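Local coordinates for protein mitochondrial enolase superfamily member 1 (Homo sapiens, PDB 4A35) that catalyses the magnesium-dependent dehydration of L-fuconate to 2-keto-3-deoxy-L-fuconate, a step in the catabolism of L-fucose, at residues Arg90-Gln95 / Ala118-Val123; Asn71-His76 / His113-Ala118; Asp283-His288 / Leu318-Leu323; Pro259-Trp264 / Ala289-Ala294. All blocks are in the same frame, centred on the assembly; numbering follows the deposited sequence.

Contact 1: Arg90-Gln95 / Ala118-Val123; sequences RGFYRQ and AVLNAV
Leu120 reaches between Phe92 and Tyr93 and touches both rings. The contact is a near-antiparallel helix pair in the N-terminal domain of the enolase superfamily fold. It joins the short helix 89-97 to the long helix 110-131. The segment axes run at 156° to each other and stay 11.8 Å apart at their closest, so the side chains must bridge a wide gap. Leu120 does this with one methyl for each ring. CD1 meets the CD2 side of Tyr93, with Leu120 CD1 to Tyr93 CD2 at 3.5 Å, and the two side chains cross at about a right angle. CD2 lies at the edge of the Phe92 ring, near its plane, and here the side chains slide past each other in opposite directions. With CG anti to the backbone N (chi1 -177° for Phe92 and -174° for Tyr93), the two rings stand off their helix, each before a different methyl of Leu120. Val123 adds a looser touch, with Val123 CG2 to Phe92 CE2 at 4.4 Å. Phe89, Leu96 and Ile85 pack around the same apolar patch.

The other side of helix 89-97 is polar and more open. Arg90 and Arg94 are partly exposed and do not touch 118-123. Arg94 forms a salt bridge with Asp152, and Arg90 NE bonds to the backbone O of Ile151. The hydroxyl of Tyr93 is hydrogen-bonded to Glu108, while the ring carbons CD2 and CE2 face Leu120. The tight part thus rests on one forked side chain. Its second branch, Leu120 CD2, stands 3.8 Å from Phe92 CE2.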
loop_
_atom_site.group_PDB
_atom_site.type_symbol
_atom_site.label_atom_id
_atom_site.label_comp_id
_atom_site.label_asym_id
_atom_site.label_seq_id
_atom_site.Cartn_x
_atom_site.Cartn_y
_atom_site.Cartn_z
ATOM N N ARG A 90 0.208 -20.822 7.545
ATOM C CA ARG A 90 0.332 -20.316 6.165
ATOM C C ARG A 90 -1.060 -20.130 5.515
ATOM O O ARG A 90 -1.330 -19.081 4.934
ATOM C CB ARG A 90 1.165 -21.292 5.311
ATOM C CG ARG A 90 1.183 -20.911 3.835
ATOM C CD ARG A 90 1.900 -21.946 3.046
ATOM N NE ARG A 90 3.268 -22.085 3.538
ATOM C CZ ARG A 90 4.038 -23.145 3.341
ATOM N NH1 ARG A 90 3.601 -24.168 2.603
ATOM N NH2 ARG A 90 5.259 -23.184 3.846
ATOM N N GLY A 91 -1.920 -21.151 5.626
ATOM C CA GLY A 91 -3.288 -21.129 5.105
ATOM C C GLY A 91 -4.108 -19.997 5.689
ATOM O O GLY A 91 -4.777 -19.255 4.953
ATOM N N PHE A 92 -4.033 -19.831 7.031
ATOM C CA PHE A 92 -4.773 -18.744 7.724
ATOM C C PHE A 92 -4.247 -17.361 7.284
ATOM O O PHE A 92 -5.039 -16.437 6.988
ATOM C CB PHE A 92 -4.653 -18.916 9.238
ATOM C CG PHE A 92 -5.442 -17.896 10.015
ATOM C CD1 PHE A 92 -6.838 -17.919 10.008
ATOM C CD2 PHE A 92 -4.797 -16.896 10.729
ATOM C CE1 PHE A 92 -7.567 -17.014 10.766
ATOM C CE2 PHE A 92 -5.536 -15.972 11.488
ATOM C CZ PHE A 92 -6.917 -16.031 11.483
ATOM N N TYR A 93 -2.896 -17.244 7.191
ATOM C CA TYR A 93 -2.250 -16.041 6.690
ATOM C C TYR A 93 -2.781 -15.681 5.279
ATOM O O TYR A 93 -3.198 -14.536 5.035
ATOM C CB TYR A 93 -0.720 -16.241 6.661
ATOM C CG TYR A 93 0.013 -14.973 6.289
ATOM C CD1 TYR A 93 0.247 -14.643 4.948
ATOM C CD2 TYR A 93 0.381 -14.046 7.269
ATOM C CE1 TYR A 93 0.903 -13.461 4.603
ATOM C CE2 TYR A 93 0.985 -12.840 6.936
ATOM C CZ TYR A 93 1.236 -12.545 5.599
ATOM O OH TYR A 93 1.815 -11.340 5.275
ATOM N N ARG A 94 -2.835 -16.684 4.360
ATOM C CA ARG A 94 -3.337 -16.473 2.998
ATOM C C ARG A 94 -4.839 -16.032 3.015
ATOM O O ARG A 94 -5.239 -15.209 2.203
ATOM C CB ARG A 94 -3.143 -17.753 2.151
ATOM C CG ARG A 94 -3.607 -17.661 0.701
ATOM C CD ARG A 94 -2.726 -16.755 -0.165
ATOM N NE ARG A 94 -1.364 -17.273 -0.301
ATOM C CZ ARG A 94 -1.015 -18.216 -1.172
ATOM N NH1 ARG A 94 -1.919 -18.730 -2.002
ATOM N NH2 ARG A 94 0.234 -18.646 -1.226
ATOM N N GLN A 95 -5.653 -16.572 3.918
ATOM C CA GLN A 95 -7.073 -16.182 3.938
ATOM C C GLN A 95 -7.251 -14.708 4.380
ATOM O O GLN A 95 -8.042 -13.973 3.754
ATOM C CB GLN A 95 -7.911 -17.124 4.807
ATOM C CG GLN A 95 -9.393 -16.765 4.800
ATOM C CD GLN A 95 -10.119 -16.736 3.450
ATOM O OE1 GLN A 95 -10.052 -15.742 2.640
ATOM N NE2 GLN A 95 -11.040 -17.710 3.327
ATOM N N ALA A 118 -2.569 -6.636 13.356
ATOM C CA ALA A 118 -3.189 -6.537 14.686
ATOM C C ALA A 118 -3.892 -7.853 15.079
ATOM O O ALA A 118 -3.714 -8.337 16.205
ATOM C CB ALA A 118 -4.177 -5.361 14.726
ATOM N N VAL A 119 -4.624 -8.457 14.124
ATOM C CA VAL A 119 -5.343 -9.730 14.344
ATOM C C VAL A 119 -4.319 -10.849 14.554
ATOM O O VAL A 119 -4.417 -11.618 15.540
ATOM C CB VAL A 119 -6.311 -10.016 13.164
ATOM C CG1 VAL A 119 -6.840 -11.444 13.198
ATOM C CG2 VAL A 119 -7.475 -8.998 13.150
ATOM N N LEU A 120 -3.363 -10.966 13.607
ATOM C CA LEU A 120 -2.318 -12.019 13.718
ATOM C C LEU A 120 -1.474 -11.870 15.014
ATOM O O LEU A 120 -1.145 -12.905 15.645
ATOM C CB LEU A 120 -1.424 -11.993 12.471
ATOM C CG LEU A 120 -2.025 -12.606 11.192
ATOM C CD1 LEU A 120 -1.100 -12.398 9.959
ATOM C CD2 LEU A 120 -2.276 -14.118 11.366
ATOM N N ASN A 121 -1.158 -10.618 15.458
ATOM C CA ASN A 121 -0.443 -10.383 16.715
ATOM C C ASN A 121 -1.215 -10.973 17.889
ATOM O O ASN A 121 -0.599 -11.531 18.773
ATOM C CB ASN A 121 -0.145 -8.878 16.975
ATOM C CG ASN A 121 0.972 -8.344 16.060
ATOM O OD1 ASN A 121 1.749 -9.119 15.490
ATOM N ND2 ASN A 121 1.108 -7.021 15.922
ATOM N N ALA A 122 -2.580 -10.801 17.915
ATOM C CA ALA A 122 -3.414 -11.342 18.979
ATOM C C ALA A 122 -3.380 -12.909 18.956
ATOM O O ALA A 122 -3.314 -13.555 20.003
ATOM C CB ALA A 122 -4.849 -10.792 18.845
ATOM N N VAL A 123 -3.314 -13.517 17.764
ATOM C CA VAL A 123 -3.265 -14.987 17.685
ATOM C C VAL A 123 -1.897 -15.509 18.202
ATOM O O VAL A 123 -1.862 -16.474 18.963
ATOM C CB VAL A 123 -3.574 -15.477 16.230
ATOM C CG1 VAL A 123 -3.379 -16.984 16.097
ATOM C CG2 VAL A 123 -5.010 -15.097 15.806
#

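Contact 2: Asn71-His76 / His113-Ala118; sequences NALAHH and HLATAA
Leu73 has CG anti to its carbonyl carbon (chi1 -72°), and this extends the side chain from helix 63-73 toward helix 110-131. Thr116 has OG1 beside its own backbone N (chi1 -63°), with CG2 on the far side from that N. The two side chains cross at about a right angle. One branch of Leu73 makes the contact. Leu73 CD1 lies 3.6 Å from Thr116 OG1. Ala115 CB is 3.8 Å from Leu73 CD1, so the methyl sits over the backbone between these two residues. Leu73 CD1 is also 3.6 Å from Thr116 N. Ala115 offers only a methyl here, consistent with the close approach of Leu73 to the helix backbone.

Thr116 OG1 is hydrogen-bonded to the backbone O of Val112, one turn earlier, so its polar need is met within its own helix. The contact of Leu73 CD1 with OG1 is van der Waals only. All three touching residues are buried.

This is plain packing in the N-terminal domain, away from the annotated sites. Leu102 from a loop also covers Leu73, and Ala69 and Val70 of helix 63-73 continue the packing on Ala115. Nearby, Leu114 and Ala118 of helix 110-131 rest on Thr56 of strand 52-58.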
loop_
_atom_site.group_PDB
_atom_site.type_symbol
_atom_site.label_atom_id
_atom_site.label_comp_id
_atom_site.label_asym_id
_atom_site.label_seq_id
_atom_site.Cartn_x
_atom_site.Cartn_y
_atom_site.Cartn_z
ATOM N N ASN A 71 -12.595 -5.139 12.040
ATOM C CA ASN A 71 -13.983 -5.637 12.020
ATOM C C ASN A 71 -14.297 -6.406 10.724
ATOM O O ASN A 71 -14.988 -7.431 10.797
ATOM C CB ASN A 71 -14.993 -4.485 12.269
ATOM C CG ASN A 71 -14.950 -4.053 13.731
ATOM O OD1 ASN A 71 -14.750 -4.888 14.627
ATOM N ND2 ASN A 71 -15.165 -2.767 14.024
ATOM N N ALA A 72 -13.753 -5.959 9.552
ATOM C CA ALA A 72 -13.937 -6.661 8.267
ATOM C C ALA A 72 -13.234 -8.010 8.266
ATOM O O ALA A 72 -13.702 -8.945 7.602
ATOM C CB ALA A 72 -13.432 -5.785 7.103
ATOM N N LEU A 73 -12.114 -8.130 8.993
ATOM C CA LEU A 73 -11.384 -9.399 9.009
ATOM C C LEU A 73 -11.863 -10.374 10.063
ATOM O O LEU A 73 -11.555 -11.570 9.973
ATOM C CB LEU A 73 -9.885 -9.121 9.276
ATOM C CG LEU A 73 -9.114 -8.472 8.119
ATOM C CD1 LEU A 73 -7.807 -7.837 8.624
ATOM C CD2 LEU A 73 -8.894 -9.460 6.975
ATOM N N ALA A 74 -12.553 -9.863 11.096
ATOM C CA ALA A 74 -12.951 -10.643 12.290
ATOM C C ALA A 74 -13.630 -12.002 11.991
ATOM O O ALA A 74 -13.335 -12.985 12.691
ATOM C CB ALA A 74 -13.849 -9.815 13.209
ATOM N N HIS A 75 -14.519 -12.071 10.967
ATOM C CA HIS A 75 -15.246 -13.328 10.660
ATOM C C HIS A 75 -14.252 -14.512 10.307
ATOM O O HIS A 75 -14.614 -15.687 10.490
ATOM C CB HIS A 75 -16.274 -13.110 9.547
ATOM C CG HIS A 75 -15.632 -12.888 8.202
ATOM N ND1 HIS A 75 -15.492 -13.921 7.293
ATOM C CD2 HIS A 75 -15.105 -11.760 7.665
ATOM C CE1 HIS A 75 -14.891 -13.390 6.228
ATOM N NE2 HIS A 75 -14.655 -12.098 6.395
ATOM N N HIS A 76 -13.018 -14.189 9.824
ATOM C CA HIS A 76 -11.975 -15.205 9.509
ATOM C C HIS A 76 -11.401 -15.867 10.763
ATOM O O HIS A 76 -10.924 -16.998 10.670
ATOM C CB HIS A 76 -10.781 -14.620 8.716
ATOM C CG HIS A 76 -11.092 -14.227 7.294
ATOM N ND1 HIS A 76 -11.652 -15.131 6.390
ATOM C CD2 HIS A 76 -10.975 -13.022 6.687
ATOM C CE1 HIS A 76 -11.813 -14.444 5.257
ATOM N NE2 HIS A 76 -11.362 -13.194 5.380
ATOM N N HIS A 113 -3.458 -4.285 5.714
ATOM C CA HIS A 113 -2.309 -5.049 6.247
ATOM C C HIS A 113 -2.035 -4.691 7.710
ATOM O O HIS A 113 -1.684 -5.580 8.516
ATOM C CB HIS A 113 -1.073 -4.880 5.379
ATOM C CG HIS A 113 -0.253 -6.137 5.279
ATOM N ND1 HIS A 113 -0.829 -7.353 4.945
ATOM C CD2 HIS A 113 1.097 -6.289 5.325
ATOM C CE1 HIS A 113 0.166 -8.226 4.946
ATOM N NE2 HIS A 113 1.351 -7.613 5.102
ATOM N N LEU A 114 -2.182 -3.400 8.077
ATOM C CA LEU A 114 -2.072 -2.989 9.491
ATOM C C LEU A 114 -3.108 -3.748 10.341
ATOM O O LEU A 114 -2.754 -4.337 11.386
ATOM C CB LEU A 114 -2.313 -1.473 9.606
ATOM C CG LEU A 114 -1.235 -0.583 8.918
ATOM C CD1 LEU A 114 -1.532 0.864 9.183
ATOM C CD2 LEU A 114 0.187 -0.872 9.499
ATOM N N ALA A 115 -4.361 -3.834 9.836
ATOM C CA ALA A 115 -5.402 -4.568 10.515
ATOM C C ALA A 115 -5.053 -6.058 10.614
ATOM O O ALA A 115 -5.272 -6.676 11.647
ATOM C CB ALA A 115 -6.745 -4.376 9.804
ATOM N N THR A 116 -4.558 -6.645 9.512
ATOM C CA THR A 116 -4.132 -8.045 9.494
ATOM C C THR A 116 -3.031 -8.284 10.566
ATOM O O THR A 116 -3.097 -9.291 11.330
ATOM C CB THR A 116 -3.579 -8.437 8.087
ATOM O OG1 THR A 116 -4.621 -8.318 7.111
ATOM C CG2 THR A 116 -2.997 -9.853 8.075
ATOM N N ALA A 117 -2.064 -7.331 10.685
ATOM C CA ALA A 117 -0.981 -7.481 11.668
ATOM C C ALA A 117 -1.554 -7.466 13.102
ATOM O O ALA A 117 -1.155 -8.309 13.913
ATOM C CB ALA A 117 0.086 -6.365 11.519
ATOM N N ALA A 118 -2.569 -6.636 13.356
ATOM C CA ALA A 118 -3.189 -6.537 14.686
ATOM C C ALA A 118 -3.892 -7.853 15.079
ATOM O O ALA A 118 -3.714 -8.337 16.205
ATOM C CB ALA A 118 -4.177 -5.361 14.726
#

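Contact 3: Asp283-His288 / Leu318-Leu323; sequences DDILGH and LQAKAL
Two alanine methyls, those of Ala320 and Ala322, are presented to the start of helix 285-295 by a Schellman turn. Between them Lys321 takes a positive phi (54°) and closes helix 311-319. Ala322 CB is 3.6 Å from Ile285 O and 4.0 Å from His288 CB. The chains come close here, with 5.1 Å between the CA atoms of His288 and Ala322. Ala320 CB meets Ile285 CG2 at 3.9 Å.

The other partner is a helix start. Asp284 is its N-cap, and Asp284 OD1 accepts from Gly287 N at 2.8 Å, from above the carboxylate plane. Asp284 O takes two donors from opposite faces of its plane, His288 N and His288 ND1. His288 ND1 is 2.9 Å from Asp284 O, which lies in the imidazole plane; the donor stands above the carbonyl plane, and the bond fixes the ring's rotation. Asp284 OD2 also forms a salt bridge to Lys315 of the second subunit.

The side chain of His288 is about 8 Å from that of Glu277, a magnesium ligand. The contact lies in the barrel domain, where the end of one outer helix meets the start of another. His288 also packs on Ile302 and Thr304 of strand 301-304, and Leu323 touches that strand too.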
loop_
_atom_site.group_PDB
_atom_site.type_symbol
_atom_site.label_atom_id
_atom_site.label_comp_id
_atom_site.label_asym_id
_atom_site.label_seq_id
_atom_site.Cartn_x
_atom_site.Cartn_y
_atom_site.Cartn_z
ATOM N N ASP A 283 8.659 3.175 -0.867
ATOM C CA ASP A 283 8.415 2.333 -2.073
ATOM C C ASP A 283 9.565 2.377 -3.084
ATOM O O ASP A 283 9.559 1.611 -4.062
ATOM C CB ASP A 283 7.165 2.839 -2.830
ATOM C CG ASP A 283 5.877 2.756 -2.051
ATOM O OD1 ASP A 283 5.614 1.691 -1.443
ATOM O OD2 ASP A 283 5.099 3.729 -2.097
ATOM N N ASP A 284 10.502 3.330 -2.920
ATOM C CA ASP A 284 11.468 3.502 -4.003
ATOM C C ASP A 284 12.693 2.630 -3.771
ATOM O O ASP A 284 13.686 3.072 -3.214
ATOM C CB ASP A 284 11.843 4.974 -4.124
ATOM C CG ASP A 284 12.411 5.338 -5.493
ATOM O OD1 ASP A 284 12.727 4.381 -6.311
ATOM O OD2 ASP A 284 12.535 6.536 -5.758
ATOM N N ILE A 285 12.617 1.402 -4.251
ATOM C CA ILE A 285 13.705 0.417 -4.172
ATOM C C ILE A 285 14.893 0.939 -4.970
ATOM O O ILE A 285 16.015 0.973 -4.450
ATOM C CB ILE A 285 13.237 -0.965 -4.712
ATOM C CG1 ILE A 285 12.108 -1.554 -3.819
ATOM C CG2 ILE A 285 14.400 -1.953 -4.888
ATOM C CD1 ILE A 285 10.909 -2.097 -4.688
ATOM N N LEU A 286 14.645 1.312 -6.263
ATOM C CA LEU A 286 15.720 1.777 -7.138
ATOM C C LEU A 286 16.341 3.062 -6.582
ATOM O O LEU A 286 17.579 3.237 -6.693
ATOM C CB LEU A 286 15.239 1.988 -8.581
ATOM C CG LEU A 286 14.557 0.739 -9.278
ATOM C CD1 LEU A 286 14.213 1.071 -10.756
ATOM C CD2 LEU A 286 15.445 -0.490 -9.216
ATOM N N GLY A 287 15.504 3.896 -5.976
ATOM C CA GLY A 287 15.960 5.137 -5.350
ATOM C C GLY A 287 16.913 4.918 -4.191
ATOM O O GLY A 287 17.963 5.582 -4.089
ATOM N N HIS A 288 16.566 3.965 -3.308
ATOM C CA HIS A 288 17.423 3.617 -2.176
ATOM C C HIS A 288 18.762 3.076 -2.675
ATOM O O HIS A 288 19.820 3.504 -2.161
ATOM C CB HIS A 288 16.732 2.638 -1.213
ATOM C CG HIS A 288 15.849 3.337 -0.223
ATOM N ND1 HIS A 288 14.565 3.729 -0.552
ATOM C CD2 HIS A 288 16.108 3.718 1.056
ATOM C CE1 HIS A 288 14.071 4.316 0.542
ATOM N NE2 HIS A 288 14.954 4.329 1.528
ATOM N N LEU A 318 16.673 -6.157 -1.149
ATOM C CA LEU A 318 17.802 -7.094 -1.006
ATOM C C LEU A 318 18.356 -7.419 -2.424
ATOM O O LEU A 318 19.560 -7.421 -2.618
ATOM C CB LEU A 318 17.351 -8.355 -0.265
ATOM C CG LEU A 318 17.046 -8.118 1.258
ATOM C CD1 LEU A 318 16.301 -9.292 1.850
ATOM C CD2 LEU A 318 18.349 -7.824 2.027
ATOM N N GLN A 319 17.468 -7.713 -3.385
ATOM C CA GLN A 319 17.868 -8.032 -4.784
ATOM C C GLN A 319 18.705 -6.909 -5.430
ATOM O O GLN A 319 19.730 -7.197 -6.052
ATOM C CB GLN A 319 16.663 -8.315 -5.652
ATOM C CG GLN A 319 16.081 -9.684 -5.377
ATOM C CD GLN A 319 14.801 -9.899 -6.146
ATOM O OE1 GLN A 319 13.922 -9.040 -6.180
ATOM N NE2 GLN A 319 14.715 -11.027 -6.848
ATOM N N ALA A 320 18.266 -5.639 -5.235
ATOM C CA ALA A 320 18.911 -4.477 -5.794
ATOM C C ALA A 320 20.104 -4.003 -4.956
ATOM O O ALA A 320 20.697 -2.983 -5.330
ATOM C CB ALA A 320 17.910 -3.339 -5.981
ATOM N N LYS A 321 20.403 -4.658 -3.791
ATOM C CA LYS A 321 21.479 -4.239 -2.867
ATOM C C LYS A 321 21.276 -2.750 -2.485
ATOM O O LYS A 321 22.195 -1.932 -2.509
ATOM C CB LYS A 321 22.891 -4.507 -3.465
ATOM C CG LYS A 321 23.089 -5.938 -3.874
ATOM C CD LYS A 321 24.551 -6.168 -4.228
ATOM C CE LYS A 321 24.787 -7.634 -4.397
ATOM N NZ LYS A 321 26.200 -7.894 -4.766
ATOM N N ALA A 322 20.036 -2.408 -2.172
ATOM C CA ALA A 322 19.591 -1.043 -1.946
ATOM C C ALA A 322 19.822 -0.589 -0.514
ATOM O O ALA A 322 19.593 0.577 -0.225
ATOM C CB ALA A 322 18.090 -0.935 -2.284
ATOM N N LEU A 323 20.205 -1.496 0.406
ATOM C CA LEU A 323 20.294 -1.060 1.811
ATOM C C LEU A 323 21.429 -1.830 2.552
ATOM O O LEU A 323 21.702 -2.994 2.242
ATOM C CB LEU A 323 18.923 -1.221 2.533
ATOM C CG LEU A 323 18.417 -2.653 2.924
ATOM C CD1 LEU A 323 16.981 -2.586 3.479
ATOM C CD2 LEU A 323 18.491 -3.676 1.753
#

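Contact 4: Pro259-Trp264 / Ala289-Ala294; sequences PEAVEW and ATISKA
Two neighbouring outer helices of the C-terminal barrel domain pack here, helix 258-268 and helix 285-295. The chain goes from the first to the second by way of strand 275-277, and the parallel sheet lies beneath them. In such a beta/alpha barrel the successive helices run in much the same direction, and these segments do so at 27°. Their axes come within 9.5 Å.

Ala261 and Ile291 form the inner part of the contact. Ala261 CB is 3.7 Å from Ile291 CD1, the far end of the isoleucine. Ile291 has CG1 anti to its carbonyl carbon (chi1 -63°), and its chain carries on in an extended form so that CD1 reaches the alanine. Ile291 is buried and also packs on Ile302 of strand 301-304 and on Pro279, so it links the helix pair to the barrel wall.

Val262 and Ala294 form the outer part. Both are partly exposed. Both valine methyls face the alanine methyl: Val262 CG2 is 3.7 Å and Val262 CG1 is 3.9 Å from Ala294 CB. Val262 CG2 also lies 4.2 Å from Ile291 CA, so the valine spans one turn of the opposite helix.

Two alanines, a valine and an isoleucine carry nearly all of the interface. Among the polar side chains nearby, Ser292 OG is hydrogen-bonded to Gln324 and Trp264 NE1 to Asp231. The contact rests on close packing and burial of apolar surface, without directional bonds between the two segments.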
loop_
_atom_site.group_PDB
_atom_site.type_symbol
_atom_site.label_atom_id
_atom_site.label_comp_id
_atom_site.label_asym_id
_atom_site.label_seq_id
_atom_site.Cartn_x
_atom_site.Cartn_y
_atom_site.Cartn_z
ATOM N N PRO A 259 18.260 12.775 -5.952
ATOM C CA PRO A 259 19.456 13.640 -5.983
ATOM C C PRO A 259 19.552 14.508 -4.720
ATOM O O PRO A 259 20.650 14.669 -4.172
ATOM C CB PRO A 259 19.241 14.487 -7.256
ATOM C CG PRO A 259 18.332 13.638 -8.102
ATOM C CD PRO A 259 17.389 13.046 -7.118
ATOM N N GLU A 260 18.405 15.020 -4.237
ATOM C CA GLU A 260 18.342 15.836 -3.017
ATOM C C GLU A 260 18.899 15.082 -1.799
ATOM O O GLU A 260 19.637 15.689 -1.015
ATOM C CB GLU A 260 16.894 16.256 -2.753
ATOM C CG GLU A 260 16.677 17.012 -1.458
ATOM C CD GLU A 260 15.217 17.283 -1.163
ATOM O OE1 GLU A 260 14.338 16.545 -1.685
ATOM O OE2 GLU A 260 14.957 18.254 -0.414
ATOM N N ALA A 261 18.572 13.781 -1.653
ATOM C CA ALA A 261 19.078 12.979 -0.519
ATOM C C ALA A 261 20.611 12.917 -0.549
ATOM O O ALA A 261 21.263 13.051 0.484
ATOM C CB ALA A 261 18.524 11.575 -0.566
ATOM N N VAL A 262 21.195 12.743 -1.751
ATOM C CA VAL A 262 22.647 12.674 -1.863
ATOM C C VAL A 262 23.269 14.003 -1.499
ATOM O O VAL A 262 24.260 14.043 -0.770
ATOM C CB VAL A 262 23.091 12.199 -3.281
ATOM C CG1 VAL A 262 24.619 12.271 -3.453
ATOM C CG2 VAL A 262 22.570 10.783 -3.543
ATOM N N GLU A 263 22.679 15.103 -1.971
ATOM C CA GLU A 263 23.246 16.423 -1.696
ATOM C C GLU A 263 23.200 16.793 -0.182
ATOM O O GLU A 263 24.190 17.276 0.395
ATOM C CB GLU A 263 22.501 17.479 -2.542
ATOM C CG GLU A 263 22.987 18.915 -2.328
ATOM C CD GLU A 263 24.466 19.207 -2.541
ATOM O OE1 GLU A 263 25.137 18.447 -3.278
ATOM O OE2 GLU A 263 24.946 20.222 -1.987
ATOM N N TRP A 264 22.053 16.595 0.419
ATOM C CA TRP A 264 21.832 16.877 1.838
ATOM C C TRP A 264 22.799 16.042 2.712
ATOM O O TRP A 264 23.476 16.580 3.602
ATOM C CB TRP A 264 20.366 16.576 2.169
ATOM C CG TRP A 264 19.872 17.245 3.408
ATOM C CD1 TRP A 264 20.272 16.990 4.697
ATOM C CD2 TRP A 264 18.700 18.065 3.508
ATOM N NE1 TRP A 264 19.457 17.644 5.581
ATOM C CE2 TRP A 264 18.486 18.321 4.883
ATOM C CE3 TRP A 264 17.843 18.667 2.562
ATOM C CZ2 TRP A 264 17.420 19.115 5.344
ATOM C CZ3 TRP A 264 16.815 19.496 3.024
ATOM C CH2 TRP A 264 16.603 19.689 4.400
ATOM N N ALA A 289 18.742 2.222 -3.741
ATOM C CA ALA A 289 19.981 1.719 -4.337
ATOM C C ALA A 289 20.810 2.861 -4.937
ATOM O O ALA A 289 22.020 2.882 -4.772
ATOM C CB ALA A 289 19.675 0.656 -5.403
ATOM N N THR A 290 20.172 3.839 -5.630
ATOM C CA THR A 290 20.925 4.982 -6.184
ATOM C C THR A 290 21.642 5.778 -5.047
ATOM O O THR A 290 22.826 6.134 -5.191
ATOM C CB THR A 290 19.993 5.883 -7.040
ATOM O OG1 THR A 290 19.508 5.108 -8.117
ATOM C CG2 THR A 290 20.717 7.133 -7.589
ATOM N N ILE A 291 20.939 6.025 -3.935
ATOM C CA ILE A 291 21.476 6.791 -2.800
ATOM C C ILE A 291 22.575 5.958 -2.136
ATOM O O ILE A 291 23.636 6.490 -1.840
ATOM C CB ILE A 291 20.347 7.169 -1.830
ATOM C CG1 ILE A 291 19.325 8.113 -2.537
ATOM C CG2 ILE A 291 20.909 7.806 -0.513
ATOM C CD1 ILE A 291 17.851 8.194 -1.856
ATOM N N SER A 292 22.334 4.658 -1.948
ATOM C CA SER A 292 23.341 3.772 -1.358
ATOM C C SER A 292 24.658 3.820 -2.174
ATOM O O SER A 292 25.736 4.018 -1.579
ATOM C CB SER A 292 22.816 2.340 -1.260
ATOM O OG SER A 292 23.752 1.512 -0.569
ATOM N N LYS A 293 24.587 3.681 -3.531
ATOM C CA LYS A 293 25.822 3.688 -4.324
ATOM C C LYS A 293 26.569 5.016 -4.174
ATOM O O LYS A 293 27.797 5.027 -4.111
ATOM C CB LYS A 293 25.533 3.391 -5.805
ATOM C CG LYS A 293 25.141 1.924 -6.006
ATOM C CD LYS A 293 24.938 1.598 -7.499
ATOM C CE LYS A 293 24.372 0.210 -7.746
ATOM N NZ LYS A 293 23.022 0.064 -7.138
ATOM N N ALA A 294 25.837 6.125 -4.074
ATOM C CA ALA A 294 26.457 7.448 -3.939
ATOM C C ALA A 294 27.075 7.704 -2.560
ATOM O O ALA A 294 28.065 8.436 -2.496
ATOM C CB ALA A 294 25.431 8.538 -4.234
#

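From the N terminus, 71-76 comes first, then 90-95. Helix 110-131 then takes both in turn: 113-118 closes the loop of contact 2, and 118-123 that of contact 1. The two contacts cross and share Ala118. They also touch directly, for example where the Phe92 ring meets the backbone of His76. Together they hold two earlier helices of the N-terminal domain to one long helix. The barrel contacts follow in series. Contact 4 opens at 259-264, contact 3 at 283-288; 289-294 closes the former and 318-323 the latter, so these cross as well. Both use helix 285-295, linking three successive outer helices. The pairs stay separate: contacts 1 and 3, in different domains, have centres about 28 Å apart.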